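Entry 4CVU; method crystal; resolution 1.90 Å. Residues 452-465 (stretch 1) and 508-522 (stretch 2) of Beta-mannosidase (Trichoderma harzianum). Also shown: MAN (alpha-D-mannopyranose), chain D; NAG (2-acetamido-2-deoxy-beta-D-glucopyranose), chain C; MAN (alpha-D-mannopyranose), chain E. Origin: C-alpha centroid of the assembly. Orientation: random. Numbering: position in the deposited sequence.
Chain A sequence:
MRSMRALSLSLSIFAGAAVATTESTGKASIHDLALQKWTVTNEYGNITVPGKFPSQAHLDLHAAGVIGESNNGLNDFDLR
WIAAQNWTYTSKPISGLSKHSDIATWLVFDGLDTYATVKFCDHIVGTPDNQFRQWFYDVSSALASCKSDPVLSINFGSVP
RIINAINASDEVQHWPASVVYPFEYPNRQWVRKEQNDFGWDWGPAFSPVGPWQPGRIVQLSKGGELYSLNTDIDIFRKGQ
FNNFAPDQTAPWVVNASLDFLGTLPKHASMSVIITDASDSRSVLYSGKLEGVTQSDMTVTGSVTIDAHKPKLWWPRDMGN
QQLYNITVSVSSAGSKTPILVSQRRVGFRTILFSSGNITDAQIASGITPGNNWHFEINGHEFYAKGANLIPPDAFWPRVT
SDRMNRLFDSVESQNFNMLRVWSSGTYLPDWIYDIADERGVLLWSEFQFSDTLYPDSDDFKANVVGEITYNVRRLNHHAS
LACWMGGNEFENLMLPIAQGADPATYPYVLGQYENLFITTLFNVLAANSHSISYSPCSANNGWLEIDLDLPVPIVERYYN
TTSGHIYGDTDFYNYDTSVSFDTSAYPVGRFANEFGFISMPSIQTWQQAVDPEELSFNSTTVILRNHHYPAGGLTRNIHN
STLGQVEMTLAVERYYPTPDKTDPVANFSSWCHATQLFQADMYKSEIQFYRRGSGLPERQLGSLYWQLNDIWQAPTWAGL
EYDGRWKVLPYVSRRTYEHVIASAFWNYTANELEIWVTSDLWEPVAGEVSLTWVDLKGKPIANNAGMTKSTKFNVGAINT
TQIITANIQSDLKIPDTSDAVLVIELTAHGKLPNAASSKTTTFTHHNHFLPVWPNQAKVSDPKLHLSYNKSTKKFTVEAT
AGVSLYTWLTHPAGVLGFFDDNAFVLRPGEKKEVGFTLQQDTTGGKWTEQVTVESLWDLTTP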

# COMPACT_ATOMS: atom_id res chain seq x y z
N THR A 452 -33.49 -12.16 4.25
CA THR A 452 -33.72 -13.55 3.93
C THR A 452 -34.79 -14.03 4.89
O THR A 452 -35.18 -13.29 5.81
CB THR A 452 -32.44 -14.39 4.06
OG1 THR A 452 -32.62 -15.68 3.44
CG2 THR A 452 -32.01 -14.51 5.51
N LEU A 453 -35.28 -15.25 4.65
CA LEU A 453 -36.25 -15.88 5.54
C LEU A 453 -35.51 -16.86 6.41
O LEU A 453 -34.45 -17.32 6.03
CB LEU A 453 -37.38 -16.55 4.74
CG LEU A 453 -38.26 -15.59 3.92
CD1 LEU A 453 -39.42 -16.32 3.28
CD2 LEU A 453 -38.80 -14.43 4.75
N TYR A 454 -36.08 -17.17 7.57
CA TYR A 454 -35.36 -17.86 8.62
C TYR A 454 -36.08 -19.14 9.09
O TYR A 454 -37.30 -19.31 8.85
CB TYR A 454 -35.14 -16.91 9.81
CG TYR A 454 -34.10 -15.86 9.52
CD1 TYR A 454 -34.44 -14.69 8.88
CD2 TYR A 454 -32.78 -16.07 9.86
CE1 TYR A 454 -33.49 -13.74 8.59
CE2 TYR A 454 -31.81 -15.15 9.57
CZ TYR A 454 -32.16 -13.97 8.95
OH TYR A 454 -31.18 -13.05 8.61
N PRO A 455 -35.32 -20.03 9.75
CA PRO A 455 -35.93 -21.23 10.37
C PRO A 455 -36.90 -20.87 11.48
O PRO A 455 -36.85 -19.78 12.05
CB PRO A 455 -34.73 -21.99 10.95
CG PRO A 455 -33.54 -21.44 10.26
CD PRO A 455 -33.87 -20.00 9.98
N ASP A 456 -37.81 -21.80 11.77
CA ASP A 456 -38.74 -21.65 12.89
C ASP A 456 -38.99 -23.00 13.59
O ASP A 456 -40.07 -23.22 14.15
CB ASP A 456 -40.06 -21.05 12.42
CG ASP A 456 -40.93 -20.58 13.58
OD1 ASP A 456 -40.36 -20.05 14.57
OD2 ASP A 456 -42.18 -20.72 13.50
N SER A 457 -37.96 -23.85 13.61
CA SER A 457 -38.00 -25.08 14.39
C SER A 457 -37.96 -24.69 15.87
O SER A 457 -37.71 -23.54 16.20
CB SER A 457 -36.80 -25.95 14.04
OG SER A 457 -35.60 -25.28 14.41
N ASP A 458 -38.22 -25.66 16.75
CA ASP A 458 -38.29 -25.41 18.20
C ASP A 458 -36.93 -25.01 18.78
O ASP A 458 -36.86 -24.15 19.63
CB ASP A 458 -38.85 -26.65 18.95
CG ASP A 458 -40.34 -26.94 18.63
OD1 ASP A 458 -41.04 -26.10 18.06
OD2 ASP A 458 -40.84 -28.04 18.95
N ASP A 459 -35.86 -25.65 18.35
CA ASP A 459 -34.54 -25.34 18.90
C ASP A 459 -34.06 -23.94 18.45
O ASP A 459 -33.51 -23.20 19.26
CB ASP A 459 -33.49 -26.40 18.51
CG ASP A 459 -33.56 -27.64 19.40
OD1 ASP A 459 -34.23 -27.62 20.45
OD2 ASP A 459 -32.90 -28.64 19.06
N PHE A 460 -34.27 -23.62 17.18
CA PHE A 460 -33.88 -22.30 16.62
C PHE A 460 -34.62 -21.19 17.35
O PHE A 460 -34.01 -20.25 17.87
CB PHE A 460 -34.15 -22.23 15.11
CG PHE A 460 -33.71 -20.92 14.47
CD1 PHE A 460 -32.40 -20.73 14.06
CD2 PHE A 460 -34.64 -19.89 14.26
CE1 PHE A 460 -32.00 -19.54 13.45
CE2 PHE A 460 -34.25 -18.70 13.65
CZ PHE A 460 -32.93 -18.52 13.25
N LYS A 461 -35.93 -21.33 17.44
CA LYS A 461 -36.74 -20.39 18.23
C LYS A 461 -36.26 -20.26 19.67
O LYS A 461 -36.13 -19.14 20.20
CB LYS A 461 -38.20 -20.80 18.23
CG LYS A 461 -39.11 -19.85 18.98
CD LYS A 461 -40.48 -20.49 19.28
CE LYS A 461 -41.30 -20.66 18.01
NZ LYS A 461 -42.40 -21.63 18.21
N ALA A 462 -36.02 -21.39 20.33
CA ALA A 462 -35.57 -21.32 21.73
C ALA A 462 -34.29 -20.46 21.82
O ALA A 462 -34.17 -19.64 22.71
CB ALA A 462 -35.34 -22.71 22.30
N ASN A 463 -33.38 -20.64 20.86
CA ASN A 463 -32.13 -19.88 20.81
C ASN A 463 -32.43 -18.38 20.60
O ASN A 463 -31.95 -17.55 21.33
CB ASN A 463 -31.20 -20.41 19.70
CG ASN A 463 -29.75 -19.98 19.88
OD1 ASN A 463 -29.41 -19.28 20.80
ND2 ASN A 463 -28.90 -20.41 18.96
N VAL A 464 -33.29 -18.09 19.63
CA VAL A 464 -33.71 -16.70 19.37
C VAL A 464 -34.30 -16.07 20.62
O VAL A 464 -34.00 -14.92 20.97
CB VAL A 464 -34.73 -16.63 18.20
CG1 VAL A 464 -35.38 -15.27 18.15
CG2 VAL A 464 -34.04 -16.91 16.86
N VAL A 465 -35.17 -16.81 21.32
CA VAL A 465 -35.82 -16.30 22.53
C VAL A 465 -34.78 -15.98 23.60
O VAL A 465 -34.90 -14.97 24.29
CB VAL A 465 -36.90 -17.30 23.05
CG1 VAL A 465 -37.28 -16.99 24.48
CG2 VAL A 465 -38.13 -17.28 22.13
N TYR A 508 -47.38 -21.35 4.32
CA TYR A 508 -46.58 -21.96 5.36
C TYR A 508 -45.49 -21.00 5.83
O TYR A 508 -45.36 -20.79 7.02
CB TYR A 508 -45.95 -23.30 4.92
CG TYR A 508 -45.10 -23.95 5.97
CD1 TYR A 508 -45.67 -24.65 7.02
CD2 TYR A 508 -43.72 -23.89 5.92
CE1 TYR A 508 -44.90 -25.24 8.00
CE2 TYR A 508 -42.94 -24.47 6.90
CZ TYR A 508 -43.54 -25.15 7.93
OH TYR A 508 -42.77 -25.73 8.90
N VAL A 509 -44.70 -20.42 4.90
CA VAL A 509 -43.60 -19.52 5.33
C VAL A 509 -44.13 -18.21 5.89
O VAL A 509 -43.50 -17.66 6.76
CB VAL A 509 -42.49 -19.28 4.26
CG1 VAL A 509 -41.91 -20.61 3.78
CG2 VAL A 509 -42.99 -18.44 3.09
N LEU A 510 -45.29 -17.73 5.43
CA LEU A 510 -45.93 -16.58 6.07
C LEU A 510 -46.27 -16.89 7.54
O LEU A 510 -46.05 -16.05 8.43
CB LEU A 510 -47.17 -16.14 5.29
CG LEU A 510 -47.81 -14.83 5.73
CD1 LEU A 510 -46.85 -13.65 5.62
CD2 LEU A 510 -49.04 -14.55 4.89
N GLY A 511 -46.76 -18.10 7.82
CA GLY A 511 -47.10 -18.51 9.19
C GLY A 511 -45.90 -18.57 10.12
O GLY A 511 -46.00 -18.23 11.28
N GLN A 512 -44.76 -18.99 9.59
CA GLN A 512 -43.53 -19.00 10.37
C GLN A 512 -43.09 -17.57 10.71
O GLN A 512 -42.58 -17.32 11.81
CB GLN A 512 -42.42 -19.68 9.60
CG GLN A 512 -42.57 -21.18 9.40
CD GLN A 512 -41.40 -21.73 8.60
OE1 GLN A 512 -41.16 -21.30 7.48
NE2 GLN A 512 -40.65 -22.67 9.20
N TYR A 513 -43.27 -16.67 9.73
CA TYR A 513 -42.97 -15.25 9.91
C TYR A 513 -43.78 -14.69 11.06
O TYR A 513 -43.23 -14.09 11.98
CB TYR A 513 -43.20 -14.45 8.62
CG TYR A 513 -43.28 -12.94 8.81
CD1 TYR A 513 -42.14 -12.19 9.09
CD2 TYR A 513 -44.49 -12.26 8.69
CE1 TYR A 513 -42.21 -10.80 9.28
CE2 TYR A 513 -44.57 -10.89 8.85
CZ TYR A 513 -43.42 -10.17 9.15
OH TYR A 513 -43.49 -8.79 9.31
N GLU A 514 -45.10 -14.86 10.98
CA GLU A 514 -45.99 -14.41 12.05
C GLU A 514 -45.64 -15.08 13.36
O GLU A 514 -45.56 -14.43 14.39
CB GLU A 514 -47.45 -14.70 11.69
CG GLU A 514 -47.96 -13.85 10.56
CD GLU A 514 -49.45 -14.00 10.35
OE1 GLU A 514 -49.99 -15.07 10.73
OE2 GLU A 514 -50.06 -13.06 9.80
N ASN A 515 -45.39 -16.38 13.32
CA ASN A 515 -45.14 -17.14 14.53
C ASN A 515 -43.86 -16.67 15.21
O ASN A 515 -43.84 -16.44 16.43
CB ASN A 515 -45.07 -18.64 14.23
CG ASN A 515 -44.76 -19.46 15.47
OD1 ASN A 515 -45.59 -19.56 16.36
ND2 ASN A 515 -43.57 -19.97 15.56
N LEU A 516 -42.79 -16.47 14.42
CA LEU A 516 -41.51 -16.03 15.02
C LEU A 516 -41.54 -14.54 15.35
O LEU A 516 -41.33 -14.14 16.51
CB LEU A 516 -40.31 -16.31 14.11
CG LEU A 516 -38.93 -16.03 14.74
CD1 LEU A 516 -38.80 -16.77 16.05
CD2 LEU A 516 -37.77 -16.39 13.81
N PHE A 517 -41.82 -13.72 14.34
CA PHE A 517 -41.63 -12.26 14.47
C PHE A 517 -42.81 -11.53 15.15
O PHE A 517 -42.68 -10.39 15.55
CB PHE A 517 -41.27 -11.64 13.12
CG PHE A 517 -39.95 -12.12 12.58
CD1 PHE A 517 -38.75 -11.56 13.04
CD2 PHE A 517 -39.89 -13.17 11.69
CE1 PHE A 517 -37.53 -12.01 12.58
CE2 PHE A 517 -38.66 -13.62 11.22
CZ PHE A 517 -37.48 -13.05 11.68
N ILE A 518 -43.94 -12.20 15.32
CA ILE A 518 -45.06 -11.54 16.00
C ILE A 518 -45.45 -12.29 17.29
O ILE A 518 -45.29 -11.76 18.37
CB ILE A 518 -46.26 -11.39 15.05
CG1 ILE A 518 -45.87 -10.59 13.80
CG2 ILE A 518 -47.41 -10.69 15.76
CD1 ILE A 518 -46.98 -10.50 12.77
N THR A 519 -45.95 -13.52 17.14
CA THR A 519 -46.41 -14.32 18.28
C THR A 519 -45.28 -14.50 19.30
O THR A 519 -45.45 -14.16 20.45
CB THR A 519 -46.99 -15.68 17.82
OG1 THR A 519 -47.95 -15.48 16.77
CG2 THR A 519 -47.69 -16.40 18.97
N THR A 520 -44.10 -14.96 18.89
CA THR A 520 -43.01 -15.18 19.86
C THR A 520 -42.38 -13.85 20.27
O THR A 520 -42.40 -13.47 21.44
CB THR A 520 -41.92 -16.10 19.32
OG1 THR A 520 -42.50 -17.31 18.84
CG2 THR A 520 -40.89 -16.44 20.40
N LEU A 521 -41.85 -13.14 19.27
CA LEU A 521 -41.09 -11.92 19.54
C LEU A 521 -41.89 -10.76 20.16
O LEU A 521 -41.42 -10.13 21.09
CB LEU A 521 -40.35 -11.47 18.27
CG LEU A 521 -38.91 -12.00 18.05
CD1 LEU A 521 -38.70 -13.45 18.42
CD2 LEU A 521 -38.47 -11.77 16.63
N PHE A 522 -43.08 -10.46 19.66
CA PHE A 522 -43.85 -9.36 20.29
C PHE A 522 -44.22 -9.69 21.73
O PHE A 522 -44.21 -8.82 22.59
CB PHE A 522 -45.13 -8.99 19.51
CG PHE A 522 -45.89 -7.82 20.11
CD1 PHE A 522 -45.26 -6.61 20.32
CD2 PHE A 522 -47.24 -7.93 20.44
CE1 PHE A 522 -45.93 -5.51 20.84
CE2 PHE A 522 -47.93 -6.85 20.97
CZ PHE A 522 -47.28 -5.63 21.18
C1 MAN D . -48.39 -23.47 12.61
C2 MAN D . -47.47 -23.66 13.82
C3 MAN D . -46.34 -22.67 13.79
C4 MAN D . -45.63 -22.69 12.44
C5 MAN D . -46.66 -22.39 11.36
C6 MAN D . -45.99 -22.35 9.99
O2 MAN D . -46.94 -24.97 13.83
O3 MAN D . -45.39 -22.96 14.80
O4 MAN D . -44.58 -21.73 12.44
O5 MAN D . -47.67 -23.40 11.39
O6 MAN D . -46.90 -21.88 9.00
C1 NAG C . -53.35 -13.75 6.97
C2 NAG C . -53.18 -14.44 8.31
C3 NAG C . -52.04 -15.43 8.22
C4 NAG C . -52.24 -16.41 7.06
C5 NAG C . -52.43 -15.55 5.82
C6 NAG C . -52.54 -16.32 4.51
C7 NAG C . -53.62 -13.17 10.35
C8 NAG C . -53.13 -12.22 11.37
N2 NAG C . -52.80 -13.50 9.35
O3 NAG C . -51.85 -16.06 9.46
O4 NAG C . -51.04 -17.16 6.93
O5 NAG C . -53.56 -14.72 5.97
O6 NAG C . -53.38 -17.39 4.79
O7 NAG C . -54.75 -13.58 10.44
C1 MAN E . -49.96 -21.19 10.83
C2 MAN E . -50.28 -22.07 12.04
C3 MAN E . -51.24 -21.29 12.92
C4 MAN E . -50.64 -19.92 13.28
C5 MAN E . -50.21 -19.14 12.04
C6 MAN E . -49.50 -17.84 12.40
O2 MAN E . -49.14 -22.28 12.86
O3 MAN E . -51.42 -22.00 14.11
O4 MAN E . -51.57 -19.16 14.00
O5 MAN E . -49.36 -19.97 11.26
O6 MAN E . -48.25 -18.05 13.01
O HOH W 1 -39.16 -19.21 6.97

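What fixes the loop of the first stretch to the helix of the second? Asp-456 is the principal anchor: it has the largest area covered by the other stretch. Its CA-to-CB bond points toward the helix, and with chi1 in t its carboxylate accepts a hydrogen bond from Asn-515, ND2 to OD2 at 2.6 Å. The same OD2 takes a weak hydrogen bond from O4 of the chain D mannose, 2.8 Å away. An acid suits this place, since a carboxylate oxygen can serve both donors. Beside it, CB of Asp-456 lies 3.7 Å from NE2 of Gln-512, and a water donates to Tyr-454 O (2.6 Å) and to Gln-512 OE1 (2.9 Å), joining the loop backbone to the helix.

What fills the space behind this polar contact? Leu-516, nearly as well covered as Asp-456, puts its branches into different neighbours. CD2 packs 4.2 Å from CE2 of Phe-460, at the edge of that ring, and 3.9 Å from Pro-455 O. CD1 lies 4.3 Å from CG1 of Val-464. A branched, uncharged side chain can thus touch both the loop and the helix of the first stretch.

How do the two helices meet farther along? Their axes cross at -52° and approach to 11.0 Å, a gap bridged by side chains. Val-464 CG1 reaches Leu-521 CD1 at 3.8 Å, and Val-465 CG2 lies 3.4 Å from Thr-520 CG2. Thr-520 turns its hydroxyl back to its own helix, OG1 donating to Asn-515 O at 2.9 Å within the wider pi-type turn, which leaves its methyl for Val-465. Lys-461 extends alongside, its CG 4.3 Å from Leu-516 CD1 and its CE 3.7 Å from Thr-520 OG1, so its aliphatic length contributes to the packing.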